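Local atomic coordinates of putative phosphatase/phosphodiesterase MPN_349 (Mycoplasma pneumoniae M129, PDB entry 1T71), a protein that is a putative metallophosphatase that binds iron and probably hydrolyses phosphoester bonds, possibly those of 2',3'-cyclic nucleotides. Residues A[269-272]-A[273-277]; A[216-219]-A[220-223]. All blocks are in the same frame, centred on the assembly; numbering follows the deposited sequence.

Contact 1 (A[269-272]-A[273-277])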
loop_
_atom_site.group_PDB
_atom_site.type_symbol
_atom_site.label_atom_id
_atom_site.label_comp_id
_atom_site.label_asym_id
_atom_site.label_seq_id
_atom_site.Cartn_x
_atom_site.Cartn_y
_atom_site.Cartn_z
ATOM N N ASP A 269 15.198 3.329 -17.671
ATOM C CA ASP A 269 15.440 4.651 -18.229
ATOM C C ASP A 269 16.899 4.760 -18.659
ATOM O O ASP A 269 17.802 4.523 -17.864
ATOM C CB ASP A 269 15.137 5.697 -17.155
ATOM C CG ASP A 269 15.068 7.105 -17.700
ATOM O OD1 ASP A 269 15.972 7.513 -18.460
ATOM O OD2 ASP A 269 14.101 7.813 -17.341
ATOM N N PRO A 270 17.148 5.113 -19.929
ATOM C CA PRO A 270 18.520 5.245 -20.431
ATOM C C PRO A 270 19.349 6.259 -19.648
ATOM O O PRO A 270 20.570 6.130 -19.538
ATOM C CB PRO A 270 18.318 5.659 -21.891
ATOM C CG PRO A 270 16.985 6.375 -21.859
ATOM C CD PRO A 270 16.171 5.461 -20.976
ATOM N N ARG A 271 18.680 7.256 -19.085
ATOM C CA ARG A 271 19.373 8.291 -18.332
ATOM C C ARG A 271 20.138 7.768 -17.104
ATOM O O ARG A 271 20.988 8.467 -16.556
ATOM C CB ARG A 271 18.376 9.392 -17.944
ATOM C CG ARG A 271 17.814 9.312 -16.539
ATOM C CD ARG A 271 18.443 10.399 -15.682
ATOM N NE ARG A 271 18.319 11.710 -16.321
ATOM C CZ ARG A 271 18.958 12.804 -15.918
ATOM N NH1 ARG A 271 19.775 12.752 -14.873
ATOM N NH2 ARG A 271 18.780 13.950 -16.563
ATOM N N TYR A 272 19.847 6.543 -16.677
ATOM C CA TYR A 272 20.555 5.959 -15.536
ATOM C C TYR A 272 21.960 5.550 -15.989
ATOM O O TYR A 272 22.914 5.560 -15.207
ATOM C CB TYR A 272 19.803 4.725 -15.005
ATOM C CG TYR A 272 20.640 3.853 -14.089
ATOM C CD1 TYR A 272 21.019 4.298 -12.822
ATOM C CD2 TYR A 272 21.101 2.605 -14.510
ATOM C CE1 TYR A 272 21.841 3.516 -11.994
ATOM C CE2 TYR A 272 21.922 1.821 -13.695
ATOM C CZ TYR A 272 22.287 2.284 -12.439
ATOM O OH TYR A 272 23.103 1.516 -11.639
ATOM N N LEU A 273 22.077 5.198 -17.268
ATOM C CA LEU A 273 23.349 4.766 -17.842
ATOM C C LEU A 273 24.432 5.839 -17.829
ATOM O O LEU A 273 25.617 5.522 -17.864
ATOM C CB LEU A 273 23.137 4.283 -19.278
ATOM C CG LEU A 273 22.219 3.077 -19.465
ATOM C CD1 LEU A 273 22.120 2.739 -20.950
ATOM C CD2 LEU A 273 22.754 1.893 -18.672
ATOM N N LYS A 274 24.025 7.101 -17.770
ATOM C CA LYS A 274 24.970 8.215 -17.763
ATOM C C LYS A 274 25.431 8.557 -16.347
ATOM O O LYS A 274 26.336 9.373 -16.161
ATOM C CB LYS A 274 24.323 9.452 -18.397
ATOM C CG LYS A 274 23.137 9.964 -17.607
ATOM C CD LYS A 274 22.282 10.965 -18.374
ATOM C CE LYS A 274 22.869 12.359 -18.374
ATOM N NZ LYS A 274 21.910 13.331 -18.976
ATOM N N GLN A 275 24.809 7.937 -15.349
ATOM C CA GLN A 275 25.159 8.203 -13.956
ATOM C C GLN A 275 26.423 7.510 -13.447
ATOM O O GLN A 275 26.720 6.376 -13.824
ATOM C CB GLN A 275 23.991 7.827 -13.051
ATOM C CG GLN A 275 23.425 9.006 -12.317
ATOM C CD GLN A 275 22.612 9.925 -13.194
ATOM O OE1 GLN A 275 22.397 11.081 -12.852
ATOM N NE2 GLN A 275 22.142 9.412 -14.321
ATOM N N ASP A 276 27.152 8.198 -12.571
ATOM C CA ASP A 276 28.377 7.659 -11.986
ATOM C C ASP A 276 28.421 7.938 -10.477
ATOM O O ASP A 276 29.291 8.662 -9.990
ATOM C CB ASP A 276 29.601 8.273 -12.681
ATOM C CG ASP A 276 29.779 9.756 -12.370
ATOM O OD1 ASP A 276 28.767 10.492 -12.321
ATOM O OD2 ASP A 276 30.940 10.189 -12.185
ATOM N N TYR A 277 27.479 7.350 -9.743
ATOM C CA TYR A 277 27.382 7.528 -8.297
ATOM C C TYR A 277 28.593 7.017 -7.514
ATOM O O TYR A 277 28.784 7.390 -6.354
ATOM C CB TYR A 277 26.122 6.832 -7.771
ATOM C CG TYR A 277 24.839 7.344 -8.382
ATOM C CD1 TYR A 277 23.991 6.493 -9.082
ATOM C CD2 TYR A 277 24.483 8.686 -8.274
ATOM C CE1 TYR A 277 22.816 6.964 -9.661
ATOM C CE2 TYR A 277 23.313 9.169 -8.850
ATOM C CZ TYR A 277 22.486 8.302 -9.542
ATOM O OH TYR A 277 21.338 8.783 -10.131
HETATM O O HOH W 1 21.545 14.878 -16.364
#
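Pro-270 and Leu-273 are joined through the backbone, Leu-273 N giving a 2.9 Å hydrogen bond to Pro-270 O, and a type I beta turn from Tyr-272 to Gln-275 overlaps it, closed by a 3.0 Å hydrogen bond from Gln-275 N to Tyr-272 O. Ahead of them, Asp-269 curls its carboxylate forward so that OD1 accepts from Arg-271 N at 2.8 Å, on its anti side, while OD2 is bonded to Gly-240 N. On the outer surface Arg-271 and Lys-274 reach out together. Lys-274 NZ stands over one face of the guanidinium, toward its rim and 4.0 Å from Arg-271 NH2. A water accepts from both, weakly from the arginine, and probably eases the repulsion between the like charges. Gln-275 OE1 comes to the edge of the same guanidinium, the two planes 31° apart. With CG anti to the backbone N (chi1 164°), Tyr-272 sends its ring away from these charges; its CE1 meets Tyr-277 CE1 edge to edge at 4.3 Å, and Phe-211 packs edge-to-face against it. This is a surface loop beyond strand 259-267, away from the iron site, in which an Asx turn at Asp-269 leads into the type I turn.

Contact 2 (A[216-219]-A[220-223]); sequences GANP and EQSI
Asn-218 and Gln-221 bring their side-chain amides together where the loop enters helix 219-226, Asn-218 from the position before it and Gln-221 from its first turn. The two side chains run at about a right angle to each other, with their amide planes 37° apart, so the groups meet at a slant rather than lying flat on one another. CG of Asn-218 lies anti to its backbone N (chi1 167°), which carries ND2 forward to the helix, 3.2 Å from Glu-220 CB. Gln-221 comes back from the other direction: its chain bends at chi2 (58°) and folds the amide toward the residue before the helix, where its side chain also touches Glu-232 and Glu-235. Glu-220 behaves differently, its extended chain leading the carboxylate away from Asn-218 on the exposed side.

On another side of the turn the contact is apolar. The ring of Pro-219 meets the end of Ile-223, with CB 4.0 Å from CD1, one helical turn apart, though the exact position of CD1 is doubtful. Ile-223 N gives Pro-219 O a nearly straight hydrogen bond (2.8 Å, 173°), although the oxygen's place is somewhat uncertain. Ser-222 turns its CB toward the preceding segment, 3.4 Å from Pro-219 O, and its side chain touches Val-214. The backbone of Asn-218 is itself tied to Glu-235, and that of Gly-216 to Ser-237. The arrangement is that of a helix N-terminus, with Asn-218 at the N-cap position and Pro-219 in the first turn, where its lack of an N-H costs no helical hydrogen bond.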
loop_
_atom_site.group_PDB
_atom_site.type_symbol
_atom_site.label_atom_id
_atom_site.label_comp_id
_atom_site.label_asym_id
_atom_site.label_seq_id
_atom_site.Cartn_x
_atom_site.Cartn_y
_atom_site.Cartn_z
ATOM N N GLY A 216 12.705 5.026 -4.572
ATOM C CA GLY A 216 11.915 6.138 -5.078
ATOM C C GLY A 216 12.613 7.494 -5.069
ATOM O O GLY A 216 12.211 8.413 -5.790
ATOM N N ALA A 217 13.663 7.623 -4.263
ATOM C CA ALA A 217 14.397 8.883 -4.159
ATOM C C ALA A 217 15.647 8.943 -5.039
ATOM O O ALA A 217 16.199 7.914 -5.431
ATOM C CB ALA A 217 14.785 9.136 -2.696
ATOM N N ASN A 218 16.081 10.161 -5.347
ATOM C CA ASN A 218 17.276 10.365 -6.149
ATOM C C ASN A 218 18.441 9.764 -5.371
ATOM O O ASN A 218 18.585 10.008 -4.174
ATOM C CB ASN A 218 17.508 11.860 -6.372
ATOM C CG ASN A 218 18.888 12.158 -6.917
ATOM O OD1 ASN A 218 19.297 11.622 -7.947
ATOM N ND2 ASN A 218 19.617 13.023 -6.224
ATOM N N PRO A 219 19.285 8.967 -6.042
ATOM C CA PRO A 219 20.437 8.330 -5.391
ATOM C C PRO A 219 21.463 9.263 -4.749
ATOM O O PRO A 219 22.044 8.927 -3.717
ATOM C CB PRO A 219 21.048 7.493 -6.514
ATOM C CG PRO A 219 19.847 7.131 -7.350
ATOM C CD PRO A 219 19.111 8.452 -7.413
ATOM N N GLU A 220 21.686 10.432 -5.343
ATOM C CA GLU A 220 22.678 11.354 -4.804
ATOM C C GLU A 220 22.562 11.657 -3.313
ATOM O O GLU A 220 23.514 11.433 -2.562
ATOM C CB GLU A 220 22.694 12.673 -5.581
ATOM C CG GLU A 220 23.833 13.581 -5.115
ATOM C CD GLU A 220 23.949 14.868 -5.905
ATOM O OE1 GLU A 220 23.007 15.689 -5.853
ATOM O OE2 GLU A 220 24.988 15.062 -6.576
ATOM N N GLN A 221 21.416 12.169 -2.879
ATOM C CA GLN A 221 21.236 12.496 -1.464
ATOM C C GLN A 221 21.357 11.244 -0.608
ATOM O O GLN A 221 21.901 11.286 0.491
ATOM C CB GLN A 221 19.867 13.138 -1.217
ATOM C CG GLN A 221 19.650 14.487 -1.887
ATOM C CD GLN A 221 19.805 14.437 -3.396
ATOM O OE1 GLN A 221 20.917 14.503 -3.918
ATOM N NE2 GLN A 221 18.690 14.310 -4.102
ATOM N N SER A 222 20.843 10.132 -1.120
ATOM C CA SER A 222 20.880 8.867 -0.403
ATOM C C SER A 222 22.309 8.384 -0.143
ATOM O O SER A 222 22.659 8.057 0.994
ATOM C CB SER A 222 20.093 7.808 -1.184
ATOM O OG SER A 222 20.097 6.562 -0.508
ATOM N N ILE A 223 23.135 8.331 -1.186
ATOM C CA ILE A 223 24.517 7.889 -1.017
ATOM C C ILE A 223 25.255 8.794 -0.024
ATOM O O ILE A 223 26.021 8.317 0.814
ATOM C CB ILE A 223 25.291 7.879 -2.362
ATOM C CG1 ILE A 223 24.982 6.603 -3.157
ATOM C CG2 ILE A 223 26.792 7.920 -2.099
ATOM C CD1 ILE A 223 23.570 6.471 -3.623
#

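How the contacts relate
Contact 2 comes first along the chain, at the start of helix 219-226; contact 1 follows strands 241-249 and 259-267, near the C-terminus. Their centres are nonetheless only 13 Å apart, on the same side of the chain's centre, and they touch directly. Tyr-277 of contact 1 is the bridge: its CZ packs 3.4 Å from Pro-219 CB, and the ring also reaches the neighbourhood of Asn-218 and Glu-220 N. The tail after edge strand 259-267 thus folds back on the start of the helix. Contact 2 lies nearer the metal centre, the side chain of Ser-222 being about 11 Å from that of iron ligand His-185.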